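Local coordinates for glutamine amidotransferase type-2 domain-containing protein (Pseudomonas aeruginosa PAO1, PDB 1TE5), which probably works as a class-II glutamine amidotransferase, releasing ammonia from glutamine and passing it to an acceptor that remains unknown, at residues E163-G168 and F183-L188; R101-A106 and D135-V140; A39-R44 and L173-D178; M23-G28 and D204-V209. One frame throughout, in Å; residues are numbered along the deposited sequence.

Interaction 1: E163-G168 and F183-L188; sequences EYRKKG and FCSSKL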
loop_
_atom_site.group_PDB
_atom_site.type_symbol
_atom_site.label_atom_id
_atom_site.label_comp_id
_atom_site.label_asym_id
_atom_site.label_seq_id
_atom_site.Cartn_x
_atom_site.Cartn_y
_atom_site.Cartn_z
ATOM N N GLU A 163 9.345 -20.792 -16.827
ATOM C CA GLU A 163 8.128 -21.581 -16.931
ATOM C C GLU A 163 6.925 -20.760 -17.354
ATOM O O GLU A 163 6.070 -21.245 -18.092
ATOM C CB GLU A 163 7.812 -22.261 -15.604
ATOM C CG GLU A 163 8.460 -23.613 -15.418
ATOM C CD GLU A 163 7.698 -24.458 -14.424
ATOM O OE1 GLU A 163 6.495 -24.713 -14.674
ATOM O OE2 GLU A 163 8.290 -24.855 -13.395
ATOM N N TYR A 164 6.816 -19.553 -16.810
ATOM C CA TYR A 164 5.700 -18.674 -17.130
ATOM C C TYR A 164 5.734 -18.237 -18.596
ATOM O O TYR A 164 4.688 -18.129 -19.232
ATOM C CB TYR A 164 5.700 -17.444 -16.211
ATOM C CG TYR A 164 5.651 -17.752 -14.730
ATOM C CD1 TYR A 164 5.066 -18.922 -14.255
ATOM C CD2 TYR A 164 6.222 -16.882 -13.805
ATOM C CE1 TYR A 164 5.057 -19.220 -12.892
ATOM C CE2 TYR A 164 6.218 -17.168 -12.446
ATOM C CZ TYR A 164 5.639 -18.340 -11.996
ATOM O OH TYR A 164 5.678 -18.656 -10.659
ATOM N N ARG A 165 6.930 -17.983 -19.123
ATOM C CA ARG A 165 7.070 -17.554 -20.514
ATOM C C ARG A 165 6.710 -18.667 -21.501
ATOM O O ARG A 165 6.490 -18.419 -22.687
ATOM C CB ARG A 165 8.478 -16.996 -20.780
ATOM C CG ARG A 165 9.569 -18.012 -21.087
ATOM C CD ARG A 165 10.935 -17.377 -20.838
ATOM N NE ARG A 165 11.958 -17.746 -21.816
ATOM C CZ ARG A 165 12.079 -17.186 -23.017
ATOM N NH1 ARG A 165 13.044 -17.575 -23.840
ATOM N NH2 ARG A 165 11.223 -16.247 -23.405
ATOM N N LYS A 166 6.667 -19.900 -21.008
ATOM C CA LYS A 166 6.303 -21.043 -21.834
ATOM C C LYS A 166 4.787 -21.018 -22.075
ATOM O O LYS A 166 4.284 -21.678 -22.989
ATOM C CB LYS A 166 6.759 -22.351 -21.157
ATOM C CG LYS A 166 6.230 -23.649 -21.775
ATOM C CD LYS A 166 4.950 -24.114 -21.076
ATOM C CE LYS A 166 4.285 -25.281 -21.792
ATOM N NZ LYS A 166 2.992 -25.635 -21.129
ATOM N N LYS A 167 4.063 -20.249 -21.264
ATOM C CA LYS A 167 2.611 -20.131 -21.404
ATOM C C LYS A 167 2.126 -18.771 -21.917
ATOM O O LYS A 167 0.922 -18.519 -21.968
ATOM C CB LYS A 167 1.915 -20.472 -20.083
ATOM C CG LYS A 167 1.886 -21.959 -19.782
ATOM C CD LYS A 167 1.296 -22.251 -18.414
ATOM C CE LYS A 167 1.401 -23.738 -18.074
ATOM N NZ LYS A 167 1.066 -24.024 -16.644
ATOM N N GLY A 168 3.056 -17.917 -22.330
ATOM C CA GLY A 168 2.689 -16.604 -22.831
ATOM C C GLY A 168 3.771 -15.556 -22.634
ATOM O O GLY A 168 4.926 -15.895 -22.374
ATOM N N PHE A 183 13.019 -9.219 -16.029
ATOM C CA PHE A 183 12.894 -10.383 -16.904
ATOM C C PHE A 183 12.186 -9.955 -18.179
ATOM O O PHE A 183 11.103 -9.372 -18.131
ATOM C CB PHE A 183 12.119 -11.529 -16.243
ATOM C CG PHE A 183 12.119 -12.805 -17.054
ATOM C CD1 PHE A 183 13.179 -13.699 -16.962
ATOM C CD2 PHE A 183 11.072 -13.101 -17.926
ATOM C CE1 PHE A 183 13.196 -14.859 -17.725
ATOM C CE2 PHE A 183 11.083 -14.257 -18.689
ATOM C CZ PHE A 183 12.146 -15.137 -18.589
ATOM N N CYS A 184 12.797 -10.255 -19.318
ATOM C CA CYS A 184 12.231 -9.898 -20.608
ATOM C C CYS A 184 11.789 -11.118 -21.400
ATOM O O CYS A 184 12.493 -12.124 -21.461
ATOM C CB CYS A 184 13.255 -9.107 -21.407
ATOM S SG CYS A 184 12.825 -8.882 -23.127
ATOM N N SER A 185 10.602 -11.027 -21.985
ATOM C CA SER A 185 10.046 -12.111 -22.790
ATOM C C SER A 185 9.719 -11.549 -24.172
ATOM O O SER A 185 10.014 -12.164 -25.202
ATOM C CB SER A 185 8.769 -12.648 -22.140
ATOM O OG SER A 185 8.855 -14.041 -21.903
ATOM N N SER A 186 9.103 -10.371 -24.167
ATOM C CA SER A 186 8.694 -9.663 -25.369
ATOM C C SER A 186 9.695 -8.545 -25.614
ATOM O O SER A 186 10.585 -8.662 -26.456
ATOM C CB SER A 186 7.292 -9.083 -25.156
ATOM O OG SER A 186 6.803 -8.443 -26.324
ATOM N N LYS A 187 9.544 -7.459 -24.869
ATOM C CA LYS A 187 10.440 -6.328 -24.986
ATOM C C LYS A 187 10.573 -5.599 -23.665
ATOM O O LYS A 187 9.618 -5.486 -22.895
ATOM C CB LYS A 187 9.979 -5.359 -26.076
ATOM C CG LYS A 187 8.495 -5.024 -26.062
ATOM C CD LYS A 187 8.171 -3.745 -26.841
ATOM C CE LYS A 187 8.709 -3.746 -28.273
ATOM N NZ LYS A 187 10.175 -3.452 -28.375
ATOM N N LEU A 188 11.781 -5.113 -23.419
ATOM C CA LEU A 188 12.123 -4.379 -22.211
ATOM C C LEU A 188 13.438 -3.683 -22.547
ATOM O O LEU A 188 14.196 -4.161 -23.381
ATOM C CB LEU A 188 12.314 -5.354 -21.046
ATOM C CG LEU A 188 12.354 -4.764 -19.642
ATOM C CD1 LEU A 188 11.001 -4.145 -19.310
ATOM C CD2 LEU A 188 12.709 -5.856 -18.654
#

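Interaction 2: R101-A106 and D135-V140; sequences RYWTFA and DLLNRV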
loop_
_atom_site.group_PDB
_atom_site.type_symbol
_atom_site.label_atom_id
_atom_site.label_comp_id
_atom_site.label_asym_id
_atom_site.label_seq_id
_atom_site.Cartn_x
_atom_site.Cartn_y
_atom_site.Cartn_z
ATOM N N ARG A 101 10.591 -8.340 4.244
ATOM C CA ARG A 101 10.825 -7.357 3.188
ATOM C C ARG A 101 9.541 -7.267 2.353
ATOM O O ARG A 101 8.856 -8.268 2.163
ATOM C CB ARG A 101 11.971 -7.796 2.264
ATOM C CG ARG A 101 13.256 -8.247 2.937
ATOM C CD ARG A 101 13.867 -7.188 3.845
ATOM N NE ARG A 101 14.169 -5.943 3.148
ATOM C CZ ARG A 101 15.377 -5.393 3.083
ATOM N NH1 ARG A 101 15.541 -4.253 2.425
ATOM N NH2 ARG A 101 16.423 -5.986 3.662
ATOM N N TYR A 102 9.170 -6.070 1.905
ATOM C CA TYR A 102 7.974 -5.953 1.068
ATOM C C TYR A 102 8.387 -6.232 -0.368
ATOM O O TYR A 102 9.323 -5.630 -0.871
ATOM C CB TYR A 102 7.339 -4.559 1.178
ATOM C CG TYR A 102 6.608 -4.294 2.483
ATOM C CD1 TYR A 102 7.009 -3.258 3.331
ATOM C CD2 TYR A 102 5.517 -5.083 2.884
ATOM C CE1 TYR A 102 6.359 -3.018 4.533
ATOM C CE2 TYR A 102 4.864 -4.847 4.096
ATOM C CZ TYR A 102 5.291 -3.816 4.906
ATOM O OH TYR A 102 4.674 -3.591 6.115
ATOM N N TRP A 103 7.747 -7.200 -0.999
ATOM C CA TRP A 103 8.078 -7.512 -2.379
ATOM C C TRP A 103 7.106 -6.802 -3.298
ATOM O O TRP A 103 5.906 -6.773 -3.021
ATOM C CB TRP A 103 8.022 -9.021 -2.632
ATOM C CG TRP A 103 9.257 -9.742 -2.217
ATOM C CD1 TRP A 103 9.882 -9.671 -1.002
ATOM C CD2 TRP A 103 10.018 -10.667 -3.004
ATOM N NE1 TRP A 103 10.983 -10.498 -0.986
ATOM C CE2 TRP A 103 11.089 -11.119 -2.202
ATOM C CE3 TRP A 103 9.894 -11.163 -4.308
ATOM C CZ2 TRP A 103 12.026 -12.045 -2.658
ATOM C CZ3 TRP A 103 10.829 -12.088 -4.762
ATOM C CH2 TRP A 103 11.881 -12.515 -3.936
ATOM N N THR A 104 7.609 -6.284 -4.413
ATOM C CA THR A 104 6.781 -5.570 -5.384
ATOM C C THR A 104 6.886 -6.287 -6.736
ATOM O O THR A 104 7.973 -6.692 -7.145
ATOM C CB THR A 104 7.214 -4.080 -5.491
ATOM O OG1 THR A 104 6.923 -3.397 -4.260
ATOM C CG2 THR A 104 6.462 -3.383 -6.605
ATOM N N PHE A 105 5.757 -6.464 -7.414
ATOM C CA PHE A 105 5.721 -7.171 -8.689
ATOM C C PHE A 105 4.873 -6.473 -9.761
ATOM O O PHE A 105 3.758 -6.019 -9.502
ATOM C CB PHE A 105 5.179 -8.575 -8.420
ATOM C CG PHE A 105 5.046 -9.452 -9.639
ATOM C CD1 PHE A 105 6.077 -10.293 -10.026
ATOM C CD2 PHE A 105 3.845 -9.510 -10.342
ATOM C CE1 PHE A 105 5.913 -11.184 -11.089
ATOM C CE2 PHE A 105 3.676 -10.398 -11.410
ATOM C CZ PHE A 105 4.712 -11.234 -11.779
ATOM N N ALA A 106 5.413 -6.386 -10.968
ATOM C CA ALA A 106 4.700 -5.788 -12.083
ATOM C C ALA A 106 4.925 -6.691 -13.290
ATOM O O ALA A 106 6.060 -7.058 -13.596
ATOM C CB ALA A 106 5.209 -4.387 -12.352
ATOM N N ASP A 135 2.555 -17.395 -6.860
ATOM C CA ASP A 135 3.190 -18.672 -7.161
ATOM C C ASP A 135 4.707 -18.580 -7.059
ATOM O O ASP A 135 5.355 -19.462 -6.477
ATOM C CB ASP A 135 2.794 -19.158 -8.554
ATOM C CG ASP A 135 3.292 -20.565 -8.842
ATOM O OD1 ASP A 135 2.767 -21.528 -8.246
ATOM O OD2 ASP A 135 4.217 -20.704 -9.664
ATOM N N LEU A 136 5.267 -17.524 -7.646
ATOM C CA LEU A 136 6.710 -17.297 -7.618
ATOM C C LEU A 136 7.159 -17.130 -6.175
ATOM O O LEU A 136 8.263 -17.535 -5.808
ATOM C CB LEU A 136 7.076 -16.045 -8.426
ATOM C CG LEU A 136 8.525 -15.543 -8.423
ATOM C CD1 LEU A 136 8.820 -14.867 -9.750
ATOM C CD2 LEU A 136 8.782 -14.588 -7.256
ATOM N N LEU A 137 6.301 -16.488 -5.383
ATOM C CA LEU A 137 6.560 -16.244 -3.973
ATOM C C LEU A 137 6.520 -17.547 -3.196
ATOM O O LEU A 137 7.251 -17.708 -2.222
ATOM C CB LEU A 137 5.534 -15.251 -3.406
ATOM C CG LEU A 137 5.767 -13.765 -3.695
ATOM C CD1 LEU A 137 4.609 -12.960 -3.178
ATOM C CD2 LEU A 137 7.056 -13.299 -3.051
ATOM N N ASN A 138 5.662 -18.466 -3.623
ATOM C CA ASN A 138 5.517 -19.764 -2.972
ATOM C C ASN A 138 6.726 -20.650 -3.213
ATOM O O ASN A 138 7.097 -21.457 -2.362
ATOM C CB ASN A 138 4.254 -20.476 -3.454
ATOM C CG ASN A 138 2.987 -19.831 -2.934
ATOM O OD1 ASN A 138 1.894 -20.087 -3.442
ATOM N ND2 ASN A 138 3.120 -19.013 -1.900
ATOM N N ARG A 139 7.316 -20.511 -4.396
ATOM C CA ARG A 139 8.494 -21.277 -4.776
ATOM C C ARG A 139 9.715 -20.779 -4.025
ATOM O O ARG A 139 10.630 -21.549 -3.734
ATOM C CB ARG A 139 8.746 -21.139 -6.270
ATOM C CG ARG A 139 7.612 -21.618 -7.135
ATOM C CD ARG A 139 7.904 -21.273 -8.570
ATOM N NE ARG A 139 6.912 -21.824 -9.477
ATOM C CZ ARG A 139 7.211 -22.413 -10.629
ATOM N NH1 ARG A 139 6.242 -22.889 -11.401
ATOM N NH2 ARG A 139 8.481 -22.524 -11.008
ATOM N N VAL A 140 9.774 -19.471 -3.809
ATOM C CA VAL A 140 10.890 -18.871 -3.081
ATOM C C VAL A 140 10.765 -19.219 -1.600
ATOM O O VAL A 140 11.763 -19.518 -0.953
ATOM C CB VAL A 140 10.945 -17.312 -3.263
ATOM C CG1 VAL A 140 12.015 -16.691 -2.383
ATOM C CG2 VAL A 140 11.241 -16.967 -4.700
#

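Interaction 3: A39-R44 and L173-D178; sequences AFYEGR and LISDGD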
loop_
_atom_site.group_PDB
_atom_site.type_symbol
_atom_site.label_atom_id
_atom_site.label_comp_id
_atom_site.label_asym_id
_atom_site.label_seq_id
_atom_site.Cartn_x
_atom_site.Cartn_y
_atom_site.Cartn_z
ATOM N N ALA A 39 4.819 2.032 -7.365
ATOM C CA ALA A 39 5.261 1.671 -6.031
ATOM C C ALA A 39 6.715 2.074 -5.927
ATOM O O ALA A 39 7.445 2.020 -6.907
ATOM C CB ALA A 39 5.108 0.185 -5.810
ATOM N N PHE A 40 7.109 2.580 -4.769
ATOM C CA PHE A 40 8.491 2.968 -4.549
ATOM C C PHE A 40 8.854 2.816 -3.080
ATOM O O PHE A 40 7.974 2.716 -2.226
ATOM C CB PHE A 40 8.777 4.383 -5.073
ATOM C CG PHE A 40 7.955 5.457 -4.435
ATOM C CD1 PHE A 40 8.464 6.199 -3.365
ATOM C CD2 PHE A 40 6.686 5.758 -4.924
ATOM C CE1 PHE A 40 7.717 7.235 -2.785
ATOM C CE2 PHE A 40 5.929 6.785 -4.358
ATOM C CZ PHE A 40 6.447 7.528 -3.285
ATOM N N TYR A 41 10.149 2.774 -2.787
ATOM C CA TYR A 41 10.601 2.581 -1.421
ATOM C C TYR A 41 11.195 3.776 -0.712
ATOM O O TYR A 41 11.825 4.626 -1.317
ATOM C CB TYR A 41 11.589 1.424 -1.377
ATOM C CG TYR A 41 10.985 0.128 -1.837
ATOM C CD1 TYR A 41 10.792 -0.129 -3.194
ATOM C CD2 TYR A 41 10.604 -0.842 -0.919
ATOM C CE1 TYR A 41 10.231 -1.320 -3.626
ATOM C CE2 TYR A 41 10.043 -2.036 -1.337
ATOM C CZ TYR A 41 9.860 -2.271 -2.688
ATOM O OH TYR A 41 9.303 -3.454 -3.092
ATOM N N GLU A 42 11.015 3.795 0.601
ATOM C CA GLU A 42 11.526 4.832 1.482
ATOM C C GLU A 42 12.145 4.100 2.667
ATOM O O GLU A 42 11.610 4.031 3.778
ATOM C CB GLU A 42 10.355 5.667 1.989
ATOM C CG GLU A 42 10.631 7.144 2.140
ATOM C CD GLU A 42 9.347 7.964 2.170
ATOM O OE1 GLU A 42 8.768 8.205 1.086
ATOM O OE2 GLU A 42 8.921 8.365 3.276
ATOM N N GLY A 43 13.294 3.495 2.373
ATOM C CA GLY A 43 13.959 2.653 3.347
ATOM C C GLY A 43 13.409 1.253 3.058
ATOM O O GLY A 43 13.460 0.818 1.900
ATOM N N ARG A 44 12.902 0.552 4.070
ATOM C CA ARG A 44 12.309 -0.761 3.839
ATOM C C ARG A 44 10.823 -0.613 3.564
ATOM O O ARG A 44 10.187 -1.540 3.070
ATOM C CB ARG A 44 12.551 -1.702 5.019
ATOM C CG ARG A 44 13.972 -2.230 5.046
ATOM C CD ARG A 44 14.283 -3.029 6.294
ATOM N NE ARG A 44 15.720 -3.009 6.553
ATOM C CZ ARG A 44 16.458 -4.077 6.828
ATOM N NH1 ARG A 44 17.758 -3.930 7.040
ATOM N NH2 ARG A 44 15.902 -5.282 6.905
ATOM N N LEU A 173 8.911 -7.187 -13.430
ATOM C CA LEU A 173 9.804 -6.420 -12.574
ATOM C C LEU A 173 9.479 -6.872 -11.153
ATOM O O LEU A 173 8.308 -6.915 -10.757
ATOM C CB LEU A 173 9.548 -4.916 -12.702
ATOM C CG LEU A 173 9.611 -4.253 -14.077
ATOM C CD1 LEU A 173 9.306 -2.778 -13.910
ATOM C CD2 LEU A 173 10.974 -4.471 -14.725
ATOM N N ILE A 174 10.508 -7.261 -10.410
ATOM C CA ILE A 174 10.332 -7.715 -9.032
ATOM C C ILE A 174 11.386 -7.043 -8.157
ATOM O O ILE A 174 12.507 -6.811 -8.599
ATOM C CB ILE A 174 10.459 -9.246 -8.939
ATOM C CG1 ILE A 174 9.485 -9.897 -9.923
ATOM C CG2 ILE A 174 10.166 -9.702 -7.521
ATOM C CD1 ILE A 174 9.733 -11.353 -10.164
ATOM N N SER A 175 11.033 -6.767 -6.909
ATOM C CA SER A 175 11.970 -6.117 -6.040
ATOM C C SER A 175 11.605 -6.362 -4.599
ATOM O O SER A 175 10.444 -6.646 -4.300
ATOM C CB SER A 175 11.972 -4.614 -6.317
ATOM O OG SER A 175 12.772 -3.892 -5.399
ATOM N N ASP A 176 12.606 -6.417 -3.742
ATOM C CA ASP A 176 12.331 -6.522 -2.316
ATOM C C ASP A 176 12.717 -5.198 -1.623
ATOM O O ASP A 176 12.812 -5.120 -0.393
ATOM C CB ASP A 176 13.197 -7.656 -1.748
ATOM C CG ASP A 176 14.660 -7.309 -1.482
ATOM O OD1 ASP A 176 15.199 -6.372 -2.108
ATOM O OD2 ASP A 176 15.284 -7.998 -0.642
ATOM N N GLY A 177 12.963 -4.174 -2.440
ATOM C CA GLY A 177 13.337 -2.871 -1.930
ATOM C C GLY A 177 14.823 -2.612 -2.055
ATOM O O GLY A 177 15.263 -1.470 -1.930
ATOM N N ASP A 178 15.601 -3.684 -2.200
ATOM C CA ASP A 178 17.055 -3.590 -2.354
ATOM C C ASP A 178 17.364 -3.643 -3.848
ATOM O O ASP A 178 17.730 -2.647 -4.472
ATOM C CB ASP A 178 17.780 -4.780 -1.678
ATOM C CG ASP A 178 17.825 -4.682 -0.158
ATOM O OD1 ASP A 178 17.931 -5.753 0.490
ATOM O OD2 ASP A 178 17.789 -3.560 0.381
HETATM O O HOH W 1 10.990 -4.064 1.993
#

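Interaction 4: M23-G28 and D204-V209; sequences MQRGGG and DADLTV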
loop_
_atom_site.group_PDB
_atom_site.type_symbol
_atom_site.label_atom_id
_atom_site.label_comp_id
_atom_site.label_asym_id
_atom_site.label_seq_id
_atom_site.Cartn_x
_atom_site.Cartn_y
_atom_site.Cartn_z
ATOM N N MET A 23 -8.294 14.357 -22.065
ATOM C CA MET A 23 -8.650 15.233 -23.182
ATOM C C MET A 23 -9.240 14.454 -24.352
ATOM O O MET A 23 -9.015 13.254 -24.484
ATOM C CB MET A 23 -7.437 16.043 -23.668
ATOM C CG MET A 23 -6.329 15.233 -24.335
ATOM S SD MET A 23 -5.039 16.285 -25.068
ATOM C CE MET A 23 -5.339 16.039 -26.824
ATOM N N GLN A 24 -10.003 15.144 -25.198
ATOM C CA GLN A 24 -10.601 14.522 -26.382
ATOM C C GLN A 24 -9.511 14.382 -27.457
ATOM O O GLN A 24 -9.008 15.387 -27.969
ATOM C CB GLN A 24 -11.758 15.387 -26.891
ATOM C CG GLN A 24 -12.845 15.656 -25.840
ATOM C CD GLN A 24 -13.678 14.418 -25.492
ATOM O OE1 GLN A 24 -13.141 13.364 -25.134
ATOM N NE2 GLN A 24 -15.000 14.549 -25.594
ATOM N N ARG A 25 -9.146 13.145 -27.792
ATOM C CA ARG A 25 -8.084 12.898 -28.775
ATOM C C ARG A 25 -8.427 11.994 -29.968
ATOM O O ARG A 25 -9.598 11.778 -30.300
ATOM C CB ARG A 25 -6.840 12.351 -28.059
ATOM C CG ARG A 25 -7.095 11.120 -27.183
ATOM C CD ARG A 25 -5.799 10.572 -26.582
ATOM N NE ARG A 25 -5.070 11.581 -25.816
ATOM C CZ ARG A 25 -4.044 12.292 -26.286
ATOM N NH1 ARG A 25 -3.451 13.195 -25.514
ATOM N NH2 ARG A 25 -3.605 12.106 -27.527
ATOM N N GLY A 26 -7.376 11.511 -30.632
ATOM C CA GLY A 26 -7.534 10.633 -31.780
ATOM C C GLY A 26 -7.582 9.170 -31.371
ATOM O O GLY A 26 -7.920 8.303 -32.184
ATOM N N GLY A 27 -7.230 8.893 -30.115
ATOM C CA GLY A 27 -7.247 7.528 -29.619
ATOM C C GLY A 27 -6.200 7.245 -28.553
ATOM O O GLY A 27 -4.996 7.346 -28.807
ATOM N N GLY A 28 -6.659 6.886 -27.355
ATOM C CA GLY A 28 -5.742 6.585 -26.268
ATOM C C GLY A 28 -6.308 6.900 -24.897
ATOM O O GLY A 28 -6.857 6.026 -24.216
ATOM N N ASP A 204 5.563 9.545 -22.306
ATOM C CA ASP A 204 4.634 8.695 -22.993
ATOM C C ASP A 204 3.915 9.654 -23.925
ATOM O O ASP A 204 4.461 10.634 -24.392
ATOM C CB ASP A 204 3.685 8.118 -21.995
ATOM C CG ASP A 204 3.135 6.774 -22.339
ATOM O OD1 ASP A 204 2.597 6.089 -21.461
ATOM O OD2 ASP A 204 3.269 6.388 -23.532
ATOM N N ALA A 205 2.626 9.340 -24.170
ATOM C CA ALA A 205 1.826 10.217 -24.984
ATOM C C ALA A 205 0.973 11.073 -24.062
ATOM O O ALA A 205 0.583 12.204 -24.403
ATOM C CB ALA A 205 0.895 9.309 -25.855
ATOM N N ASP A 206 0.678 10.490 -22.906
ATOM C CA ASP A 206 -0.153 11.135 -21.861
ATOM C C ASP A 206 0.539 11.014 -20.525
ATOM O O ASP A 206 -0.159 10.948 -19.506
ATOM C CB ASP A 206 -1.528 10.437 -21.754
ATOM C CG ASP A 206 -2.396 10.662 -22.983
ATOM O OD1 ASP A 206 -2.704 11.834 -23.268
ATOM O OD2 ASP A 206 -2.704 9.677 -23.681
ATOM N N LEU A 207 1.879 11.094 -20.536
ATOM C CA LEU A 207 2.633 11.008 -19.290
ATOM C C LEU A 207 4.012 11.633 -19.443
ATOM O O LEU A 207 4.588 11.621 -20.528
ATOM C CB LEU A 207 2.796 9.540 -18.876
ATOM C CG LEU A 207 3.780 9.253 -17.736
ATOM C CD1 LEU A 207 3.130 9.567 -16.392
ATOM C CD2 LEU A 207 4.234 7.802 -17.785
ATOM N N THR A 208 4.556 12.117 -18.334
ATOM C CA THR A 208 5.877 12.731 -18.310
ATOM C C THR A 208 6.536 12.458 -16.963
ATOM O O THR A 208 5.949 12.710 -15.916
ATOM C CB THR A 208 5.799 14.266 -18.503
ATOM O OG1 THR A 208 5.680 14.581 -19.898
ATOM C CG2 THR A 208 7.025 14.950 -17.934
ATOM N N VAL A 209 7.738 11.907 -16.989
ATOM C CA VAL A 209 8.462 11.648 -15.761
ATOM C C VAL A 209 9.803 12.346 -15.869
ATOM O O VAL A 209 10.629 12.017 -16.714
ATOM C CB VAL A 209 8.602 10.136 -15.463
ATOM C CG1 VAL A 209 8.815 9.339 -16.733
ATOM C CG2 VAL A 209 9.730 9.907 -14.483
#

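Interaction 1: E163-G168 and F183-L188
Arg165 and Phe183 meet at about a right angle, the arginine running past the end of the phenyl ring instead of lying on it. The touch is made by aliphatic carbon: CD of Arg165 sits in the ring plane, at the edge, 3.4 Å from Phe183 CZ. The guanidinium and ring planes are 70° apart, so the two groups do not stack.

The shape of the arginine explains this approach. Its CG sits between the backbone N and the carbonyl carbon (chi1 83°), and the chain bends again at chi3, which carries the side chain past the edge of Phe183 at CZ and back toward Ser185. There the serine hydroxyl is tucked into the bend: OG lies 3.2 Å from Arg165 CB and, near the guanidinium plane at its edge, 3.6 Å from Arg165 NH2. This is a close approach and not a hydrogen bond. NH2 finds its partner in Ser240 OG, which also bonds to the carbonyl O of Ser185, and thus ties the arginine to the same loop indirectly. The backbone N atoms of Ser185 and Ser186 are both held by Asn171 OD1, which fixes the loop where the arginine meets it.

In Phe183, chi1 of -173° turns the ring so that its CZ edge meets Arg165, and the backbone is paired with Ala172 of the neighbouring strand. The contact therefore joins the C-terminal end of helix 150-165 to the end of strand 180-183, at one end of the helix-on-sheet layer in the αββα sandwich characteristic of the Ntn amidotransferases.

Interaction 2: R101-A106 and D135-V140
Trp103 reaches from strand 101-108 to helix 128-143, and its indole makes every side-chain contact within 4.5 Å between the two segments. CB points at the helix, and chi1 of -82° sets CG beside the backbone N and sends the six-membered ring out to the helix. On the five-membered side, CD1 has Arg101 O of its own strand in the ring plane. Farther out the helix begins: CD2 is 4.0 Å from Leu137 CD2, and CE3 comes closer to that same methyl, at 3.8 Å. The methyl stands 3.6 Å above the indole plane, displaced toward the rim, the two side chains sliding past each other in opposite directions. Next, CZ3 meets Leu136 CD2 at 4.1 Å, here with the side chains crossing at about a right angle. The far corner, CH2, only brushes Val140 CG1, 4.5 Å away.

Three apolar residues spanning just over one helical turn thus receive the one ring, which Trp179 also meets edge-to-face and Leu153 and Ile174 touch as well. The contact is buried, wholly apolar helix-against-sheet packing, the outer interface of the αββα sandwich of Ntn amidotransferases.

Interaction 3: A39-R44 and L173-D178
In the αββα sandwich of the Ntn amidotransferases two sheets lie face to face, and this contact joins them near one end: Gly177, in the turn of the hairpin between strands 171-175 and 180-183, rests on the ring of Tyr41 from strand 35-42. The interaction is a CH-pi contact. Gly177 CA stands 3.4 Å from the centroid of the Tyr41 ring, 11° off the ring normal, so it is almost exactly centred over one face; CE2 is the nearest ring atom. With no side chain on that residue, the backbone itself can settle onto the aromatic.

The turn is kept in shape by two side chains of its own. Ser175 OG accepts from Gly177 N at 3.0 Å in an ST turn, and also bonds to Trp179 O. Asp176 OD1 accepts from Asp178 N at 2.7 Å, an Asx turn whose donor lies on the anti side and 34° out of the carboxylate plane; the turn's next residue, Asp178, is salt-bridged to Arg101.

On the other side, chi1 of -61°, with CG beside the backbone N, brings the Tyr41 ring against Gly177, with OH reaching beyond it. That OH comes to 3.6 Å from Ser175 O without bonding there; its hydrogen bonds are with Thr104 OG1 and Tyr102 O of strand 101-108, so the ring is held by its far end while the glycine presses on its face. At the outer rim of the contact a single water closes the gap between the two turns, donating to Arg44 O at 2.9 Å and to Asp176 O at 3.2 Å.

Interaction 4: M23-G28 and D204-V209
Arg25 reaches Asp206 through two bends: chi1 of 54° sets its CG between the backbone N and the carbonyl carbon, and a second bend at chi3 (56°) brings the guanidinium round to the carboxylate. Asp206 answers from the opposite direction. The result is a salt bridge made by one nitrogen, Arg25 NH1 to Asp206 OD1 at 2.7 Å. It is not the flat, two-pronged kind, because the guanidinium and carboxylate planes are 74° apart; Asp206 OD2 instead hangs 3.5 Å above one face of the Arg25 guanidinium, toward its rim. On the opposite face lies the Met23 methyl, CE being 3.6 Å above the plane, so the flat group is sandwiched between a carboxylate oxygen and a thioether methyl.

In the fold, the bridge links the glycine-rich loop that follows strand 12-19 with the lead-in to strand 207-211, its neighbour in the small four-stranded antiparallel sheet. Asp206 is the more buried partner, and its backbone pairs with Thr20. Its OD2 has another bond, to Thr29 OG1 just beyond the glycines, so the carboxylate grips the loop at two points. Met23, Gln24, Arg25 and Gly26 also touch a crystal neighbour, which may influence the conformation modelled here.

In the fold
From the N terminus, 23-28 comes first and waits longest for its partner, since 204-209 closes interaction 4 only after the other three are complete. Interaction 3 opens next, at 39-44. Within its span strand 101-108 and helix 128-143 meet, so interaction 2 opens and closes there. Interaction 1 starts at 163-168 before interaction 3 closes at 173-178, and ends at 183-188; these two cross. Interactions 1 and 2 touch through the consecutive helices 128-143 and 150-165, interactions 2 and 3 through the adjacent strands 101-108 and 171-175. Interactions 1 to 3 tie helices to sheet and sheet to sheet; interaction 4 joins a loop to the small four-stranded sheet, its centre about 27 Å or more from theirs.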